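PDB 4ISD: glutathione S-transferase from Burkholderia glumae, which binds glutathione and probably conjugates its thiol to electrophilic substrates. Local coordinates for the glutathione site and the interface of chains A and B. Sequence-based numbering; all coordinates share one arbitrary frame. Chains: chain A/B, Glutathione S-transferase.

The four contacts lie in and beside the interface of chains A and B, and the two-fold repeats each of them with the chains exchanged. Contact 1 holds glutathione. Contact 3 lies about 7 Å from it between the centres of their C-alpha atoms and shares A:Arg60, A:Glu73 and B:Ser113, so the glutathione site and the subunit interface are joined. Contact 2, about 10 Å from contact 3 between such centres, shares A:Leu71, B:Ala102 and B:Arg105. Contact 4, about 9 Å from contact 3, shares A:Leu57, A:Thr58 and B:Trp110. Helix 98-113 of chain B runs through all four. Dimer assembly thus completes the ligand pocket.

Contact 1: the glutathione site. Residues chain A 18, 20, 46, 60-62, 73-74, 112; chain B 113. With GSH (glutathione), chain C.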
loop_
_atom_site.group_PDB
_atom_site.type_symbol
_atom_site.label_atom_id
_atom_site.label_comp_id
_atom_site.label_asym_id
_atom_site.label_seq_id
_atom_site.Cartn_x
_atom_site.Cartn_y
_atom_site.Cartn_z
ATOM N N SER A 18 5.389 3.428 16.463
ATOM C CA SER A 18 4.933 3.252 15.078
ATOM C C SER A 18 3.602 3.931 14.702
ATOM O O SER A 18 2.576 3.716 15.342
ATOM C CB SER A 18 4.845 1.769 14.723
ATOM O OG SER A 18 4.297 1.593 13.422
ATOM N N PHE A 20 2.102 3.151 12.165
ATOM C CA PHE A 20 1.378 2.136 11.428
ATOM C C PHE A 20 0.762 1.119 12.363
ATOM O O PHE A 20 -0.309 0.580 12.083
ATOM C CB PHE A 20 2.293 1.482 10.392
ATOM C CG PHE A 20 2.894 2.468 9.434
ATOM C CD1 PHE A 20 2.069 3.276 8.653
ATOM C CD2 PHE A 20 4.275 2.617 9.336
ATOM C CE1 PHE A 20 2.610 4.207 7.770
ATOM C CE2 PHE A 20 4.832 3.542 8.461
ATOM C CZ PHE A 20 4.000 4.338 7.670
ATOM N N GLN A 46 12.360 -8.444 15.834
ATOM C CA GLN A 46 11.600 -8.753 14.622
ATOM C C GLN A 46 12.341 -9.772 13.735
ATOM O O GLN A 46 11.955 -10.015 12.584
ATOM C CB GLN A 46 11.260 -7.483 13.823
ATOM C CG GLN A 46 12.468 -6.775 13.177
ATOM C CD GLN A 46 13.112 -5.737 14.102
ATOM O OE1 GLN A 46 13.097 -5.871 15.336
ATOM N NE2 GLN A 46 13.667 -4.685 13.505
ATOM N N ARG A 60 8.012 -6.812 10.037
ATOM C CA ARG A 60 7.722 -5.481 10.526
ATOM C C ARG A 60 6.430 -5.492 11.351
ATOM O O ARG A 60 5.573 -6.373 11.191
ATOM C CB ARG A 60 7.628 -4.504 9.360
ATOM C CG ARG A 60 8.888 -4.484 8.500
ATOM C CD ARG A 60 8.953 -3.233 7.639
ATOM N NE ARG A 60 7.844 -3.171 6.691
ATOM C CZ ARG A 60 7.757 -2.267 5.724
ATOM N NH1 ARG A 60 6.723 -2.271 4.881
ATOM N NH2 ARG A 60 8.720 -1.361 5.598
ATOM N N VAL A 61 6.311 -4.536 12.267
ATOM C CA VAL A 61 5.068 -4.346 12.996
ATOM C C VAL A 61 4.303 -3.262 12.249
ATOM O O VAL A 61 4.917 -2.393 11.629
ATOM C CB VAL A 61 5.323 -3.916 14.458
ATOM C CG1 VAL A 61 5.895 -5.074 15.277
ATOM C CG2 VAL A 61 6.256 -2.711 14.509
ATOM N N PRO A 62 2.962 -3.313 12.271
ATOM C CA PRO A 62 2.082 -4.299 12.910
ATOM C C PRO A 62 1.919 -5.617 12.141
ATOM O O PRO A 62 2.146 -5.703 10.930
ATOM C CB PRO A 62 0.738 -3.576 12.920
ATOM C CG PRO A 62 0.790 -2.787 11.632
ATOM C CD PRO A 62 2.186 -2.239 11.625
ATOM N N GLU A 73 1.410 -5.583 7.246
ATOM C CA GLU A 73 1.037 -4.389 6.468
ATOM C C GLU A 73 -0.324 -3.829 6.902
ATOM O O GLU A 73 -1.387 -4.394 6.571
ATOM C CB GLU A 73 1.056 -4.631 4.952
ATOM C CG GLU A 73 2.427 -4.975 4.383
ATOM C CD GLU A 73 3.387 -3.805 4.461
ATOM O OE1 GLU A 73 2.997 -2.718 3.991
ATOM O OE2 GLU A 73 4.514 -3.968 5.004
ATOM N N SER A 74 -0.260 -2.701 7.623
ATOM C CA SER A 74 -1.410 -2.092 8.279
ATOM C C SER A 74 -2.572 -1.760 7.341
ATOM O O SER A 74 -3.744 -1.923 7.719
ATOM C CB SER A 74 -0.980 -0.844 9.055
ATOM O OG SER A 74 -0.641 0.220 8.188
ATOM N N ARG A 112 2.418 5.656 2.945
ATOM C CA ARG A 112 3.305 4.559 3.256
ATOM C C ARG A 112 4.495 4.407 2.300
ATOM O O ARG A 112 5.404 3.618 2.586
ATOM C CB ARG A 112 2.497 3.266 3.263
ATOM C CG ARG A 112 1.585 3.106 4.462
ATOM C CD ARG A 112 0.554 2.013 4.261
ATOM N NE ARG A 112 -0.232 1.813 5.470
ATOM C CZ ARG A 112 -1.166 2.658 5.917
ATOM N NH1 ARG A 112 -1.442 3.784 5.245
ATOM N NH2 ARG A 112 -1.824 2.379 7.043
ATOM N N SER B 113 6.825 -0.438 -0.081
ATOM C CA SER B 113 7.242 0.334 1.086
ATOM C C SER B 113 8.379 -0.328 1.866
ATOM O O SER B 113 8.613 0.009 3.028
ATOM C CB SER B 113 6.066 0.503 2.033
ATOM O OG SER B 113 5.802 -0.731 2.693
HETATM N N1 GSH C . 3.804 -0.293 5.094
HETATM C CA1 GSH C . 4.006 -0.883 6.399
HETATM C C1 GSH C . 2.736 -0.974 7.201
HETATM O O11 GSH C . 1.779 -0.164 7.028
HETATM O O12 GSH C . 2.631 -1.900 8.051
HETATM C CB1 GSH C . 5.119 -0.222 7.171
HETATM C CG1 GSH C . 5.382 -1.033 8.450
HETATM C CD1 GSH C . 6.647 -0.495 9.146
HETATM O OE1 GSH C . 7.376 0.300 8.565
HETATM N N2 GSH C . 6.970 -0.927 10.508
HETATM C CA2 GSH C . 8.140 -0.448 11.209
HETATM C C2 GSH C . 9.080 -1.581 11.484
HETATM O O2 GSH C . 8.665 -2.702 11.715
HETATM C CB2 GSH C . 7.761 0.153 12.532
HETATM S SG2 GSH C . 8.390 1.812 12.605
HETATM N N3 GSH C . 10.506 -1.364 11.491
HETATM C CA3 GSH C . 11.361 -2.504 11.758
HETATM C C3 GSH C . 12.077 -2.833 10.479
HETATM O O31 GSH C . 11.592 -2.456 9.374
HETATM O O32 GSH C . 13.167 -3.475 10.515
HETATM O O HOH W 1 0.240 -1.223 4.547
HETATM O O HOH W 2 3.165 -4.623 8.926
HETATM O O HOH W 3 5.440 2.000 4.948
#
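This is the glutathione site (G-site) of a glutathione transferase, completed by a serine of the partner chain. Backbone hydrogen bonds hold the cysteinyl part: A:Val61 N gives to GSH O2, and GSH N2 returns a bond to A:Val61 O at 2.8 Å, almost in line with the C=O bond. A cis peptide bond precedes A:Pro62, as is usual in this fold, and likely sets the direction of the A:Val61 backbone. A:Ser74 N bonds GSH O12 of the gamma-glutamyl carboxylate. Side-chain hydrogen bonds add to these. A:Ser74 OG gives to GSH O11 at 2.7 Å. A:Gln46 NE2 bonds the glycyl carboxylate O32 at 3.3 Å. The glutamyl amine N1 gives to A:Glu73 OE1 at 2.8 Å, from above the carboxylate plane, and to B:Ser113 OG at 3.2 Å. A:Arg112 NE gives a hydrogen bond and salt bridge to GSH O11 at 3.2 Å; its NE and NH2 both grip A:Ser74 OG, which fixes that hydroxyl. A:Arg60 is second shell to the amine: NH1 meets the syn lone pair of A:Glu73 OE2 at 2.8 Å, while NH1 and NH2 grip B:Ser113 OG and O end-on. In the packing, one A:Arg60 guanidinium face lies against GSH CB1. A:Phe20 CD2 touches the same methylene carbon at 3.7 Å. A:Ser18 OG lies near the thiol-bearing CB2 and accepts from A:Phe20 N. The site lies at the starts of helices 19-31 and 74-84, beside the ends of both 98-113 helices.

Contact 2: the interface of chains A and B. Residues chain A 69, 71, 79-80, 83-84; chain B 98-99, 102-103, 105.
Strand 69-72 and helix 74-84 of chain A pack against the first half of helix 98-113 of chain B. Apolar contacts of this subunit interface come from the strand and from A:Tyr80 and A:Val84; charged ones come from A:Glu79 and A:Glu83. A:Phe69 has CG anti to the backbone N (chi1 -179°), and one face of its ring takes B:Glu99 CB, off centre and 3.6 Å from the ring centroid. The two side chains run antiparallel past one another; B:Glu99 is poorly ordered. B:Ala102 CB fits among three side chains: A:Leu71 CD1 at 3.8 Å, A:Phe69 CZ and A:Tyr80 CD1. The A:Tyr80 ring is itself held between A:Val84 CG2 on one face and A:Phe69 CE2 on the other. A:Val84 CG2 also meets B:Arg98 CD at 3.7 Å, the side chains lying roughly perpendicular. B:Arg105 stretches out straight and meets A:Glu83 tip to tip. A:Glu79 lies across B:Arg105, with OE1 above the middle of one guanidinium face; this salt bridge is long, 3.8 Å from NH2. Two carboxylates therefore probably steady one positive charge. B:Arg105 NH1 gives a hydrogen bond to A:Glu83 OE2 at 3.1 Å, in the guanidinium plane but from above the carboxylate plane.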
loop_
_atom_site.group_PDB
_atom_site.type_symbol
_atom_site.label_atom_id
_atom_site.label_comp_id
_atom_site.label_asym_id
_atom_site.label_seq_id
_atom_site.Cartn_x
_atom_site.Cartn_y
_atom_site.Cartn_z
ATOM N N PHE A 69 -5.215 -17.050 11.103
ATOM C CA PHE A 69 -4.670 -16.317 9.982
ATOM C C PHE A 69 -3.773 -15.182 10.446
ATOM O O PHE A 69 -4.167 -14.385 11.288
ATOM C CB PHE A 69 -5.853 -15.748 9.201
ATOM C CG PHE A 69 -5.472 -14.975 7.974
ATOM C CD1 PHE A 69 -4.872 -15.609 6.902
ATOM C CD2 PHE A 69 -5.757 -13.611 7.885
ATOM C CE1 PHE A 69 -4.538 -14.905 5.770
ATOM C CE2 PHE A 69 -5.429 -12.896 6.752
ATOM C CZ PHE A 69 -4.821 -13.548 5.687
ATOM N N LEU A 71 -1.341 -11.754 9.295
ATOM C CA LEU A 71 -1.344 -10.746 8.245
ATOM C C LEU A 71 -0.553 -9.516 8.680
ATOM O O LEU A 71 -0.840 -8.937 9.728
ATOM C CB LEU A 71 -2.792 -10.343 7.926
ATOM C CG LEU A 71 -2.971 -9.440 6.706
ATOM C CD1 LEU A 71 -2.621 -10.197 5.442
ATOM C CD2 LEU A 71 -4.376 -8.887 6.611
ATOM N N GLU A 79 -8.067 -3.316 5.226
ATOM C CA GLU A 79 -8.895 -3.833 4.132
ATOM C C GLU A 79 -9.540 -5.149 4.523
ATOM O O GLU A 79 -10.681 -5.453 4.147
ATOM C CB GLU A 79 -8.026 -4.074 2.897
ATOM C CG GLU A 79 -7.365 -2.833 2.343
ATOM C CD GLU A 79 -8.271 -2.076 1.404
ATOM O OE1 GLU A 79 -9.378 -2.582 1.088
ATOM O OE2 GLU A 79 -7.874 -0.972 0.984
ATOM N N TYR A 80 -8.783 -5.938 5.275
ATOM C CA TYR A 80 -9.201 -7.279 5.647
ATOM C C TYR A 80 -10.215 -7.263 6.785
ATOM O O TYR A 80 -11.205 -8.007 6.753
ATOM C CB TYR A 80 -7.974 -8.109 6.032
ATOM C CG TYR A 80 -8.302 -9.425 6.686
ATOM C CD1 TYR A 80 -8.729 -10.510 5.928
ATOM C CD2 TYR A 80 -8.179 -9.587 8.068
ATOM C CE1 TYR A 80 -9.030 -11.724 6.528
ATOM C CE2 TYR A 80 -8.467 -10.794 8.671
ATOM C CZ TYR A 80 -8.898 -11.854 7.899
ATOM O OH TYR A 80 -9.198 -13.051 8.500
ATOM N N GLU A 83 -13.516 -6.384 5.543
ATOM C CA GLU A 83 -14.216 -7.410 4.775
ATOM C C GLU A 83 -14.825 -8.464 5.687
ATOM O O GLU A 83 -15.922 -8.976 5.429
ATOM C CB GLU A 83 -13.279 -8.054 3.744
ATOM C CG GLU A 83 -13.434 -7.466 2.352
ATOM C CD GLU A 83 -12.290 -7.799 1.431
ATOM O OE1 GLU A 83 -11.678 -8.871 1.605
ATOM O OE2 GLU A 83 -11.994 -6.975 0.537
ATOM N N VAL A 84 -14.105 -8.776 6.759
ATOM C CA VAL A 84 -14.540 -9.769 7.738
ATOM C C VAL A 84 -15.598 -9.182 8.673
ATOM O O VAL A 84 -16.534 -9.865 9.082
ATOM C CB VAL A 84 -13.339 -10.282 8.566
ATOM C CG1 VAL A 84 -13.778 -11.326 9.575
ATOM C CG2 VAL A 84 -12.244 -10.828 7.643
ATOM N N ARG B 98 -11.157 -14.420 0.310
ATOM C CA ARG B 98 -10.994 -13.270 1.172
ATOM C C ARG B 98 -9.611 -13.149 1.802
ATOM O O ARG B 98 -9.004 -12.074 1.748
ATOM C CB ARG B 98 -12.066 -13.290 2.245
ATOM C CG ARG B 98 -11.965 -12.167 3.213
ATOM C CD ARG B 98 -12.664 -12.570 4.458
ATOM N NE ARG B 98 -14.040 -12.934 4.178
ATOM C CZ ARG B 98 -14.877 -13.382 5.101
ATOM N NH1 ARG B 98 -14.461 -13.526 6.352
ATOM N NH2 ARG B 98 -16.116 -13.698 4.771
ATOM N N GLU B 99 -9.089 -14.227 2.386
ATOM C CA GLU B 99 -7.765 -14.109 3.008
ATOM C C GLU B 99 -6.600 -14.250 2.017
ATOM O O GLU B 99 -5.455 -13.855 2.296
ATOM C CB GLU B 99 -7.608 -14.980 4.264
ATOM C CG GLU B 99 -7.907 -16.439 4.129
ATOM C CD GLU B 99 -8.035 -17.114 5.493
ATOM O OE1 GLU B 99 -7.247 -18.042 5.783
ATOM O OE2 GLU B 99 -8.944 -16.732 6.267
ATOM N N ALA B 102 -6.258 -10.760 1.090
ATOM C CA ALA B 102 -5.478 -10.078 2.123
ATOM C C ALA B 102 -3.997 -10.212 1.841
ATOM O O ALA B 102 -3.267 -9.218 1.824
ATOM C CB ALA B 102 -5.821 -10.628 3.512
ATOM N N LEU B 103 -3.561 -11.443 1.581
ATOM C CA LEU B 103 -2.144 -11.743 1.336
ATOM C C LEU B 103 -1.562 -11.066 0.094
ATOM O O LEU B 103 -0.403 -10.622 0.104
ATOM C CB LEU B 103 -1.925 -13.253 1.278
ATOM C CG LEU B 103 -2.169 -13.940 2.622
ATOM C CD1 LEU B 103 -2.109 -15.434 2.467
ATOM C CD2 LEU B 103 -1.162 -13.447 3.665
ATOM N N ARG B 105 -2.638 -8.248 -0.955
ATOM C CA ARG B 105 -2.549 -6.848 -0.542
ATOM C C ARG B 105 -1.303 -6.611 0.298
ATOM O O ARG B 105 -0.594 -5.609 0.120
ATOM C CB ARG B 105 -3.806 -6.405 0.216
ATOM C CG ARG B 105 -4.971 -6.084 -0.703
ATOM C CD ARG B 105 -6.256 -6.056 0.063
ATOM N NE ARG B 105 -7.394 -5.691 -0.780
ATOM C CZ ARG B 105 -8.661 -5.892 -0.436
ATOM N NH1 ARG B 105 -8.948 -6.476 0.729
ATOM N NH2 ARG B 105 -9.632 -5.532 -1.271
HETATM O O HOH W 4 -12.645 -4.824 -1.429
HETATM O O HOH W 5 -10.449 -14.885 6.804
HETATM O O HOH W 6 -9.377 -9.175 2.520
#

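Contact 3: the interface of chains A and B. Residues chain A 57-58, 60, 71-73, 75-76; chain B 102, 105-106, 109-110, 113.
A:Glu73 has a positive phi (66°) at the turn between strand 69-72 and helix 74-84, while the B residues up to B:Trp110 are helical. B:Gln106 reaches into this turn with CG anti to the backbone N (chi1 155°) and the rest of the chain stretched out. Its amide oxygen OE1 accepts from A:Ser72 N at 2.7 Å, the N-H coming from above the plane of the amide. Water 7 joins the same oxygen to A:Leu57 N and A:Ser72 OG. B:Gln106 NE2 lies 3.8 Å from A:Leu57 CD2, and A:Leu57 CG rests near B:Trp110 CZ3. B:Trp110 has CG anti to the backbone N (chi1 -172°) and turns one indole face to A:Thr58. The methyl CG2 sits over the five-membered ring, 3.4 Å from its centroid, in a CH-pi contact. A:Glu73 is kinked about chi2 and lies roughly perpendicular to B:Trp110. Its CD lies 3.8 Å from B:Trp110 CA, and OE1 is 3.4 Å from B:Ala109 CB. A:Ala76 CB packs on B:Arg105 CB. B:Ser113 OG gives a hydrogen bond to B:Ala109 O at 2.8 Å, which commits its hydrogen to chain B and leaves the oxygen to accept from A:Arg60. The patch follows helix 98-113 of chain B from its middle to its C-terminal end, against that turn of chain A.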
loop_
_atom_site.group_PDB
_atom_site.type_symbol
_atom_site.label_atom_id
_atom_site.label_comp_id
_atom_site.label_asym_id
_atom_site.label_seq_id
_atom_site.Cartn_x
_atom_site.Cartn_y
_atom_site.Cartn_z
ATOM N N LEU A 57 5.639 -12.454 7.688
ATOM C CA LEU A 57 6.430 -12.582 6.469
ATOM C C LEU A 57 7.394 -11.399 6.260
ATOM O O LEU A 57 8.509 -11.583 5.796
ATOM C CB LEU A 57 5.493 -12.717 5.268
ATOM C CG LEU A 57 6.179 -12.729 3.909
ATOM C CD1 LEU A 57 6.971 -14.013 3.751
ATOM C CD2 LEU A 57 5.151 -12.538 2.792
ATOM N N THR A 58 6.968 -10.192 6.617
ATOM C CA THR A 58 7.751 -8.987 6.339
ATOM C C THR A 58 8.731 -8.602 7.450
ATOM O O THR A 58 9.628 -7.781 7.235
ATOM C CB THR A 58 6.824 -7.797 6.148
ATOM O OG1 THR A 58 6.198 -7.483 7.404
ATOM C CG2 THR A 58 5.760 -8.132 5.135
ATOM N N ARG A 60 8.012 -6.812 10.037
ATOM C CA ARG A 60 7.722 -5.481 10.526
ATOM C C ARG A 60 6.430 -5.492 11.351
ATOM O O ARG A 60 5.573 -6.373 11.191
ATOM C CB ARG A 60 7.628 -4.504 9.360
ATOM C CG ARG A 60 8.888 -4.484 8.500
ATOM C CD ARG A 60 8.953 -3.233 7.639
ATOM N NE ARG A 60 7.844 -3.171 6.691
ATOM C CZ ARG A 60 7.757 -2.267 5.724
ATOM N NH1 ARG A 60 6.723 -2.271 4.881
ATOM N NH2 ARG A 60 8.720 -1.361 5.598
ATOM N N LEU A 71 -1.341 -11.754 9.295
ATOM C CA LEU A 71 -1.344 -10.746 8.245
ATOM C C LEU A 71 -0.553 -9.516 8.680
ATOM O O LEU A 71 -0.840 -8.937 9.728
ATOM C CB LEU A 71 -2.792 -10.343 7.926
ATOM C CG LEU A 71 -2.971 -9.440 6.706
ATOM C CD1 LEU A 71 -2.621 -10.197 5.442
ATOM C CD2 LEU A 71 -4.376 -8.887 6.611
ATOM N N SER A 72 0.440 -9.119 7.880
ATOM C CA SER A 72 1.181 -7.866 8.119
ATOM C C SER A 72 0.734 -6.732 7.179
ATOM O O SER A 72 -0.216 -6.905 6.414
ATOM C CB SER A 72 2.690 -8.094 8.019
ATOM O OG SER A 72 3.212 -8.606 9.243
ATOM N N GLU A 73 1.410 -5.583 7.246
ATOM C CA GLU A 73 1.037 -4.389 6.468
ATOM C C GLU A 73 -0.324 -3.829 6.902
ATOM O O GLU A 73 -1.387 -4.394 6.571
ATOM C CB GLU A 73 1.056 -4.631 4.952
ATOM C CG GLU A 73 2.427 -4.975 4.383
ATOM C CD GLU A 73 3.387 -3.805 4.461
ATOM O OE1 GLU A 73 2.997 -2.718 3.991
ATOM O OE2 GLU A 73 4.514 -3.968 5.004
ATOM N N SER A 75 -2.264 -1.304 6.126
ATOM C CA SER A 75 -3.331 -1.048 5.161
ATOM C C SER A 75 -4.049 -2.357 4.780
ATOM O O SER A 75 -5.279 -2.397 4.725
ATOM C CB SER A 75 -2.819 -0.292 3.917
ATOM O OG SER A 75 -2.042 -1.107 3.045
ATOM N N ALA A 76 -3.287 -3.422 4.538
ATOM C CA ALA A 76 -3.867 -4.726 4.221
ATOM C C ALA A 76 -4.725 -5.246 5.378
ATOM O O ALA A 76 -5.770 -5.896 5.174
ATOM C CB ALA A 76 -2.769 -5.729 3.879
ATOM N N ALA B 102 -6.258 -10.760 1.090
ATOM C CA ALA B 102 -5.478 -10.078 2.123
ATOM C C ALA B 102 -3.997 -10.212 1.841
ATOM O O ALA B 102 -3.267 -9.218 1.824
ATOM C CB ALA B 102 -5.821 -10.628 3.512
ATOM N N ARG B 105 -2.638 -8.248 -0.955
ATOM C CA ARG B 105 -2.549 -6.848 -0.542
ATOM C C ARG B 105 -1.303 -6.611 0.298
ATOM O O ARG B 105 -0.594 -5.609 0.120
ATOM C CB ARG B 105 -3.806 -6.405 0.216
ATOM C CG ARG B 105 -4.971 -6.084 -0.703
ATOM C CD ARG B 105 -6.256 -6.056 0.063
ATOM N NE ARG B 105 -7.394 -5.691 -0.780
ATOM C CZ ARG B 105 -8.661 -5.892 -0.436
ATOM N NH1 ARG B 105 -8.948 -6.476 0.729
ATOM N NH2 ARG B 105 -9.632 -5.532 -1.271
ATOM N N GLN B 106 -1.033 -7.532 1.216
ATOM C CA GLN B 106 0.189 -7.440 2.004
ATOM C C GLN B 106 1.408 -7.404 1.078
ATOM O O GLN B 106 2.287 -6.537 1.212
ATOM C CB GLN B 106 0.286 -8.613 2.975
ATOM C CG GLN B 106 1.700 -8.957 3.379
ATOM C CD GLN B 106 1.738 -10.065 4.410
ATOM O OE1 GLN B 106 1.727 -9.807 5.614
ATOM N NE2 GLN B 106 1.778 -11.311 3.942
ATOM N N ALA B 109 1.680 -4.053 -0.817
ATOM C CA ALA B 109 2.094 -2.968 0.058
ATOM C C ALA B 109 3.515 -3.168 0.597
ATOM O O ALA B 109 4.256 -2.188 0.822
ATOM C CB ALA B 109 1.092 -2.772 1.195
ATOM N N TRP B 110 3.907 -4.424 0.806
ATOM C CA TRP B 110 5.265 -4.684 1.291
ATOM C C TRP B 110 6.256 -4.213 0.246
ATOM O O TRP B 110 7.174 -3.436 0.540
ATOM C CB TRP B 110 5.470 -6.159 1.577
ATOM C CG TRP B 110 6.770 -6.480 2.249
ATOM C CD1 TRP B 110 7.522 -5.652 3.031
ATOM C CD2 TRP B 110 7.469 -7.729 2.197
ATOM N NE1 TRP B 110 8.648 -6.309 3.468
ATOM C CE2 TRP B 110 8.636 -7.588 2.972
ATOM C CE3 TRP B 110 7.212 -8.956 1.582
ATOM C CZ2 TRP B 110 9.549 -8.628 3.141
ATOM C CZ3 TRP B 110 8.122 -9.987 1.742
ATOM C CH2 TRP B 110 9.278 -9.816 2.512
ATOM N N SER B 113 6.825 -0.438 -0.081
ATOM C CA SER B 113 7.242 0.334 1.086
ATOM C C SER B 113 8.379 -0.328 1.866
ATOM O O SER B 113 8.613 0.009 3.028
ATOM C CB SER B 113 6.066 0.503 2.033
ATOM O OG SER B 113 5.802 -0.731 2.693
HETATM O O HOH W 7 3.223 -11.330 7.802
#

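Contact 4: the interface of chains A and B. Residues chain A 57-59; chain B 110, 114, 146, 149-150, 154.
This is a subunit interface between a loop of chain A and two helices of chain B, part of the two-fold dimer contact. It seats loop residues 57-59 on the partner and so likely steadies the chain that leads into the glutathione site. A:Leu57, with CG anti to the backbone N (chi1 175°), uses both methyl branches. CD2 meets B:Leu154 CD1 tip to tip at 3.7 Å, and CD1 packs on B:Ala150 CB at 3.9 Å. B:Ala150 CB also lies at the edge of the B:Trp110 indole, whose face takes A:Thr58. The polar part centres on B:Lys146, kinked about chi3 (-62°). Its ammonium NZ gives a hydrogen bond to the backbone A:Thr58 O at 3.1 Å, almost in line with the C=O bond. NZ also forms a salt bridge with B:Asp114 OD2 at 2.6 Å, on the syn lone pair. The anti lone pair of that oxygen takes the indole N-H, B:Trp110 NE1, at 2.9 Å. B:Asp114 thus holds both the lysine and the ring in place from within chain B. Water 8 links B:Lys146 NZ to A:Arg59 O. The A:Arg59 guanidinium lays one face on B:Lys146 CG, with CZ to CG 3.7 Å. Its charge stays away from the ammonium, with A:Arg59 NE 6.3 Å from B:Lys146 NZ. The site lies where helix 138-154 of chain B runs beside the end of helix 98-113, facing the chain A loop before strand 63-66.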
loop_
_atom_site.group_PDB
_atom_site.type_symbol
_atom_site.label_atom_id
_atom_site.label_comp_id
_atom_site.label_asym_id
_atom_site.label_seq_id
_atom_site.Cartn_x
_atom_site.Cartn_y
_atom_site.Cartn_z
ATOM N N LEU A 57 5.639 -12.454 7.688
ATOM C CA LEU A 57 6.430 -12.582 6.469
ATOM C C LEU A 57 7.394 -11.399 6.260
ATOM O O LEU A 57 8.509 -11.583 5.796
ATOM C CB LEU A 57 5.493 -12.717 5.268
ATOM C CG LEU A 57 6.179 -12.729 3.909
ATOM C CD1 LEU A 57 6.971 -14.013 3.751
ATOM C CD2 LEU A 57 5.151 -12.538 2.792
ATOM N N THR A 58 6.968 -10.192 6.617
ATOM C CA THR A 58 7.751 -8.987 6.339
ATOM C C THR A 58 8.731 -8.602 7.450
ATOM O O THR A 58 9.628 -7.781 7.235
ATOM C CB THR A 58 6.824 -7.797 6.148
ATOM O OG1 THR A 58 6.198 -7.483 7.404
ATOM C CG2 THR A 58 5.760 -8.132 5.135
ATOM N N ARG A 59 8.540 -9.180 8.633
ATOM C CA ARG A 59 9.320 -8.837 9.823
ATOM C C ARG A 59 9.211 -7.358 10.185
ATOM O O ARG A 59 10.190 -6.723 10.579
ATOM C CB ARG A 59 10.781 -9.232 9.669
ATOM C CG ARG A 59 11.001 -10.714 9.371
ATOM C CD ARG A 59 12.470 -11.040 9.510
ATOM N NE ARG A 59 12.987 -11.800 8.386
ATOM C CZ ARG A 59 14.280 -11.925 8.108
ATOM N NH1 ARG A 59 15.186 -11.320 8.864
ATOM N NH2 ARG A 59 14.668 -12.646 7.065
ATOM N N TRP B 110 3.907 -4.424 0.806
ATOM C CA TRP B 110 5.265 -4.684 1.291
ATOM C C TRP B 110 6.256 -4.213 0.246
ATOM O O TRP B 110 7.174 -3.436 0.540
ATOM C CB TRP B 110 5.470 -6.159 1.577
ATOM C CG TRP B 110 6.770 -6.480 2.249
ATOM C CD1 TRP B 110 7.522 -5.652 3.031
ATOM C CD2 TRP B 110 7.469 -7.729 2.197
ATOM N NE1 TRP B 110 8.648 -6.309 3.468
ATOM C CE2 TRP B 110 8.636 -7.588 2.972
ATOM C CE3 TRP B 110 7.212 -8.956 1.582
ATOM C CZ2 TRP B 110 9.549 -8.628 3.141
ATOM C CZ3 TRP B 110 8.122 -9.987 1.742
ATOM C CH2 TRP B 110 9.278 -9.816 2.512
ATOM N N ASP B 114 9.063 -1.294 1.263
ATOM C CA ASP B 114 10.243 -1.846 1.920
ATOM C C ASP B 114 11.351 -2.044 0.889
ATOM O O ASP B 114 11.233 -1.534 -0.229
ATOM C CB ASP B 114 9.904 -3.151 2.634
ATOM C CG ASP B 114 10.869 -3.466 3.760
ATOM O OD1 ASP B 114 11.921 -2.791 3.844
ATOM O OD2 ASP B 114 10.577 -4.389 4.555
ATOM N N LYS B 146 15.448 -10.814 3.424
ATOM C CA LYS B 146 13.994 -10.863 3.599
ATOM C C LYS B 146 13.327 -11.211 2.275
ATOM O O LYS B 146 12.379 -11.996 2.226
ATOM C CB LYS B 146 13.442 -9.526 4.136
ATOM C CG LYS B 146 13.706 -9.297 5.617
ATOM C CD LYS B 146 12.751 -8.278 6.229
ATOM C CE LYS B 146 12.875 -6.900 5.597
ATOM N NZ LYS B 146 11.865 -5.959 6.181
ATOM N N SER B 149 14.119 -14.796 1.534
ATOM C CA SER B 149 13.390 -15.687 2.434
ATOM C C SER B 149 11.942 -15.799 1.995
ATOM O O SER B 149 11.360 -16.877 2.035
ATOM C CB SER B 149 13.493 -15.221 3.880
ATOM O OG SER B 149 13.236 -16.292 4.769
ATOM N N ALA B 150 11.382 -14.686 1.528
ATOM C CA ALA B 150 9.990 -14.659 1.078
ATOM C C ALA B 150 9.801 -15.429 -0.237
ATOM O O ALA B 150 8.844 -16.204 -0.366
ATOM C CB ALA B 150 9.492 -13.218 0.937
ATOM N N LEU B 154 7.171 -18.498 -0.633
ATOM C CA LEU B 154 5.926 -18.144 -1.309
ATOM C C LEU B 154 5.810 -18.811 -2.660
ATOM O O LEU B 154 4.709 -19.065 -3.155
ATOM C CB LEU B 154 5.808 -16.616 -1.480
ATOM C CG LEU B 154 5.514 -15.824 -0.201
ATOM C CD1 LEU B 154 5.247 -14.331 -0.454
ATOM C CD2 LEU B 154 4.345 -16.458 0.462
HETATM O O HOH W 8 12.481 -5.753 9.042
#